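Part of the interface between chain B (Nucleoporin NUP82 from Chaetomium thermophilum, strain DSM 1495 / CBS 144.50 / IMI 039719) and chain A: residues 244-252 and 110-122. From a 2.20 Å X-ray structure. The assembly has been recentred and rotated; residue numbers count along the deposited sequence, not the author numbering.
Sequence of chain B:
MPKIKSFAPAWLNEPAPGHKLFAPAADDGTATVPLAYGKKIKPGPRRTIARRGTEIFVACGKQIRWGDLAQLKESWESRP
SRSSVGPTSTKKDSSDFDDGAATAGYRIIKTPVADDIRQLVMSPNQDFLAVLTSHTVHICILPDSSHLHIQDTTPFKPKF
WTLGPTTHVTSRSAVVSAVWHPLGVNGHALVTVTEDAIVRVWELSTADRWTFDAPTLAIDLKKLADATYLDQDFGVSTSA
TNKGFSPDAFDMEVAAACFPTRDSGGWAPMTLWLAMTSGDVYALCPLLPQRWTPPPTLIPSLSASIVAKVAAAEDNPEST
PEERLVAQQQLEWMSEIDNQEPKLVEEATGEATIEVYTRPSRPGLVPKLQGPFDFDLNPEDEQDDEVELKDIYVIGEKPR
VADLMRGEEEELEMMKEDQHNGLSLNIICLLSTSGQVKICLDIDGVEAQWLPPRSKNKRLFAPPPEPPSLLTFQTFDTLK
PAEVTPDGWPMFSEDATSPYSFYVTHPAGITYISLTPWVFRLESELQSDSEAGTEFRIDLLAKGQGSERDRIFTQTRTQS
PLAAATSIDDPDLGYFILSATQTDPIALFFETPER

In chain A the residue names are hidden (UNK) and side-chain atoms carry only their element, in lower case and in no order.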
# COMPACT_ATOMS: atom_id res chain seq x y z
N GLY B 244 -7.09 6.72 19.50
CA GLY B 244 -6.59 7.94 20.11
C GLY B 244 -6.58 9.09 19.13
O GLY B 244 -7.38 9.12 18.19
N PHE B 245 -5.67 10.04 19.34
CA PHE B 245 -5.59 11.23 18.51
C PHE B 245 -4.17 11.45 18.02
O PHE B 245 -3.21 11.39 18.79
CB PHE B 245 -6.07 12.45 19.29
CG PHE B 245 -7.52 12.38 19.67
CD1 PHE B 245 -8.50 12.80 18.79
CD2 PHE B 245 -7.91 11.90 20.91
CE1 PHE B 245 -9.84 12.73 19.13
CE2 PHE B 245 -9.24 11.83 21.26
CZ PHE B 245 -10.21 12.25 20.36
N SER B 246 -4.04 11.71 16.72
CA SER B 246 -2.74 11.83 16.09
C SER B 246 -2.84 12.55 14.73
O SER B 246 -3.81 12.35 14.01
CB SER B 246 -2.12 10.45 15.90
OG SER B 246 -1.02 10.49 15.02
N PRO B 247 -1.84 13.38 14.39
CA PRO B 247 -1.83 13.98 13.05
C PRO B 247 -1.71 12.92 11.97
O PRO B 247 -2.09 13.15 10.82
CB PRO B 247 -0.59 14.88 13.08
CG PRO B 247 0.28 14.31 14.16
CD PRO B 247 -0.67 13.79 15.19
N ASP B 248 -1.17 11.76 12.33
CA ASP B 248 -1.01 10.66 11.39
C ASP B 248 -2.36 10.03 11.02
O ASP B 248 -2.42 9.14 10.17
CB ASP B 248 -0.08 9.60 11.99
CG ASP B 248 1.36 10.07 12.04
OD1 ASP B 248 1.86 10.59 11.02
OD2 ASP B 248 1.99 9.93 13.11
N ALA B 249 -3.43 10.51 11.64
CA ALA B 249 -4.78 10.10 11.25
C ALA B 249 -5.04 10.46 9.79
O ALA B 249 -5.79 9.76 9.10
CB ALA B 249 -5.81 10.75 12.16
N PHE B 250 -4.43 11.55 9.32
CA PHE B 250 -4.54 11.95 7.92
C PHE B 250 -3.21 11.84 7.19
O PHE B 250 -3.18 11.53 6.00
CB PHE B 250 -5.07 13.39 7.80
CG PHE B 250 -4.16 14.43 8.39
CD1 PHE B 250 -3.07 14.90 7.67
CD2 PHE B 250 -4.41 14.97 9.64
CE1 PHE B 250 -2.24 15.87 8.20
CE2 PHE B 250 -3.57 15.93 10.18
CZ PHE B 250 -2.49 16.38 9.46
N ASP B 251 -2.11 12.07 7.89
CA ASP B 251 -0.80 12.12 7.24
C ASP B 251 -0.28 10.73 6.92
O ASP B 251 0.56 10.57 6.03
CB ASP B 251 0.21 12.87 8.11
CG ASP B 251 1.11 13.81 7.30
OD1 ASP B 251 1.05 13.79 6.06
OD2 ASP B 251 1.89 14.55 7.93
N MET B 252 -0.77 9.72 7.64
CA MET B 252 -0.44 8.33 7.34
C MET B 252 -1.70 7.52 7.08
O MET B 252 -1.75 6.32 7.37
CB MET B 252 0.38 7.72 8.48
CG MET B 252 1.78 8.31 8.61
SD MET B 252 2.86 7.40 9.74
CE MET B 252 3.20 5.93 8.76
N UNK A 110 -1.57 23.59 4.06
CA UNK A 110 -2.42 22.43 3.80
C UNK A 110 -2.45 21.54 5.04
O UNK A 110 -3.49 21.00 5.41
c UNK A 110 -2.23 19.73 0.96
c UNK A 110 -1.90 21.65 2.57
n UNK A 110 0.02 20.65 -0.57
c UNK A 110 -2.82 20.53 2.12
n UNK A 110 -1.39 21.53 -2.14
n UNK A 110 -2.27 20.46 -0.31
c UNK A 110 -1.21 20.88 -1.00
N UNK A 111 -1.30 21.41 5.70
CA UNK A 111 -1.18 20.61 6.91
C UNK A 111 -2.03 21.17 8.05
O UNK A 111 -2.67 20.41 8.78
n UNK A 111 0.30 18.44 8.75
n UNK A 111 0.91 19.13 10.69
c UNK A 111 0.49 19.79 8.64
c UNK A 111 0.28 20.54 7.35
c UNK A 111 0.88 20.22 9.86
c UNK A 111 0.56 18.06 9.99
N UNK A 112 -2.04 22.49 8.19
CA UNK A 112 -2.84 23.15 9.21
C UNK A 112 -4.33 22.96 8.93
O UNK A 112 -5.14 22.85 9.85
c UNK A 112 -0.54 26.26 9.57
c UNK A 112 -1.05 24.84 9.71
c UNK A 112 -3.42 25.35 10.32
c UNK A 112 -2.51 24.65 9.31
N UNK A 113 -4.69 22.92 7.65
CA UNK A 113 -6.07 22.67 7.25
C UNK A 113 -6.50 21.27 7.68
O UNK A 113 -7.62 21.06 8.13
c UNK A 113 -6.24 22.83 5.74
c UNK A 113 -5.94 24.37 3.74
o UNK A 113 -5.60 25.47 3.26
c UNK A 113 -6.13 24.27 5.24
o UNK A 113 -6.11 23.35 3.04
N UNK A 114 -5.58 20.31 7.55
CA UNK A 114 -5.87 18.92 7.86
C UNK A 114 -5.98 18.70 9.37
O UNK A 114 -6.77 17.86 9.82
n UNK A 114 -1.22 16.72 3.66
n UNK A 114 -3.47 17.19 3.79
c UNK A 114 -3.43 17.51 5.21
n UNK A 114 -2.53 16.54 1.79
c UNK A 114 -4.78 17.98 5.75
c UNK A 114 -4.79 18.01 7.27
c UNK A 114 -2.41 16.82 3.08
N UNK A 115 -5.20 19.44 10.14
CA UNK A 115 -5.26 19.37 11.60
C UNK A 115 -6.63 19.84 12.10
O UNK A 115 -7.21 19.24 13.00
c UNK A 115 -1.71 20.74 12.50
c UNK A 115 -2.72 19.68 12.07
c UNK A 115 -2.52 18.41 12.87
c UNK A 115 -4.15 20.21 12.23
N UNK A 116 -7.13 20.91 11.50
CA UNK A 116 -8.43 21.46 11.87
C UNK A 116 -9.58 20.50 11.53
O UNK A 116 -10.63 20.55 12.16
c UNK A 116 -7.77 23.92 11.66
c UNK A 116 -7.12 26.33 11.39
c UNK A 116 -8.66 22.80 11.17
n UNK A 116 -7.34 27.61 10.66
c UNK A 116 -8.00 25.20 10.87
N UNK A 117 -9.36 19.64 10.55
CA UNK A 117 -10.43 18.78 10.04
C UNK A 117 -10.45 17.40 10.71
O UNK A 117 -11.31 16.58 10.39
c UNK A 117 -10.29 18.61 8.53
o UNK A 117 -9.08 17.95 8.20
N UNK A 118 -9.53 17.15 11.62
CA UNK A 118 -9.53 15.87 12.34
C UNK A 118 -10.80 15.78 13.18
O UNK A 118 -11.06 16.64 14.02
c UNK A 118 -7.03 15.58 12.38
c UNK A 118 -8.42 14.49 14.15
c UNK A 118 -8.29 15.72 13.25
c UNK A 118 -5.73 15.53 13.16
N UNK A 119 -11.61 14.72 12.97
CA UNK A 119 -12.91 14.62 13.63
C UNK A 119 -12.81 14.48 15.15
O UNK A 119 -11.82 13.96 15.66
c UNK A 119 -12.37 12.56 12.56
c UNK A 119 -11.34 13.54 12.12
c UNK A 119 -13.53 13.36 13.01
N UNK A 120 -13.85 14.95 15.84
CA UNK A 120 -13.94 14.87 17.30
C UNK A 120 -12.82 15.65 17.98
O UNK A 120 -12.45 15.35 19.12
o UNK A 120 -14.89 11.45 16.81
c UNK A 120 -15.09 12.62 17.20
c UNK A 120 -13.92 13.41 17.76
o UNK A 120 -16.21 13.17 17.15
N UNK A 121 -12.27 16.65 17.29
CA UNK A 121 -11.30 17.56 17.88
C UNK A 121 -11.67 19.00 17.54
O UNK A 121 -12.25 19.28 16.49
c UNK A 121 -9.53 15.81 17.44
c UNK A 121 -9.86 17.29 17.39
o UNK A 121 -9.71 17.78 16.05
N UNK A 122 -11.32 19.90 18.45
CA UNK A 122 -11.48 21.33 18.22
C UNK A 122 -10.11 21.97 18.21
O UNK A 122 -9.44 22.07 19.24
c UNK A 122 -12.67 23.43 18.95
c UNK A 122 -12.37 21.98 19.30
o UNK A 122 -13.60 21.26 19.42
O HOH W 1 0.64 17.21 5.99

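Position 110 carries three carbons, a nitrogen, and a carbon bearing two more nitrogens, a guanidinium on a long stem. It is Arg A110; it makes no contact with this stretch of chain B, and its side chain is bonded elsewhere in the structure.

Position 111 has one carbon and then a five-membered ring of three carbons and two nitrogens. A ring carbon of position 111 lies 3.5 Å from CZ of Phe B250, the two ring planes meeting obliquely at 56°. The residue is His A111. A flat ring with polar nitrogens suits the place, because it can pack against an aromatic while its ND1 bonds to water 1 at 3.0 Å.

Position 112 has four carbons, forked at the first with one arm two carbons long: Ile A112, whose CA-to-CB bond points away from this stretch of chain B. Position 113 has three carbons, the third carrying two oxygens. This is Glu A113, exposed and out of reach of the stretch.

Position 114 repeats the pattern of three carbons, a nitrogen, and a carbon with two nitrogens, but here the first carbon sits over a face of the Phe B250 ring, its CB 3.4 Å from the ring centroid and 9° off the normal. It is Arg A114. The start of the side chain makes a CH-pi contact, while the guanidinium lies near the carboxylate of Asp B251, the charges close but not paired: Arg A114 NH1 is 4.4 Å from Asp B251 OD1, with the oxygen well out of the guanidinium plane. Water 1 spans the gap, weakly accepting from NH1 and weakly donating to OD1.

Position 115 has four carbons forked at the second. One end carbon of position 115 approaches CE2 of Phe B250 at 3.8 Å and CB of Pro B247 at 4.0 Å, a fit for a wholly apolar branch: Leu A115.

Position 116, four carbons in a row ending in nitrogen, is Lys A116, exposed and free of the contact. Position 117, one carbon and one oxygen, is Ser A117; its OG donates to O of Arg A114 at 2.8 Å, returning to the helix backbone.

Position 118 has four carbons forked at the first. The tip of its two-carbon arm comes within 3.7 Å of CE2 of Phe B250 and 3.8 Å of O of Ser B246; a long apolar arm suits that ring edge, and the residue is Ile A118. It opens a type II turn ending at position 121. Position 119, three carbons closing onto the backbone nitrogen, sets its carbonyl at the edge of the Phe B245 ring. It is Pro A119, whose restricted phi (-65°) suits the second turn position. Position 120 has two carbons, the second with two oxygens; its backbone O lies 3.7 Å from CE1 of Phe B245. It is Asp A120, which takes the positive phi (62°) of the third, its CA-to-CB bond pointing toward the stretch.

Position 121 has one carbon bearing an oxygen and a carbon, and that outer carbon of position 121 meets CD1 of Phe B245 at 3.5 Å. It is Thr A121: the methyl packs, while OG1 donates to O of Ile A118 across the turn. Position 122, built alike, is Thr A122, out of reach.

The contact works by packing: two phenylalanines meet the helix and the following turn, with no direct hydrogen bond between the stretches.

Chain A 110-122: RHIERLKSIPDTT
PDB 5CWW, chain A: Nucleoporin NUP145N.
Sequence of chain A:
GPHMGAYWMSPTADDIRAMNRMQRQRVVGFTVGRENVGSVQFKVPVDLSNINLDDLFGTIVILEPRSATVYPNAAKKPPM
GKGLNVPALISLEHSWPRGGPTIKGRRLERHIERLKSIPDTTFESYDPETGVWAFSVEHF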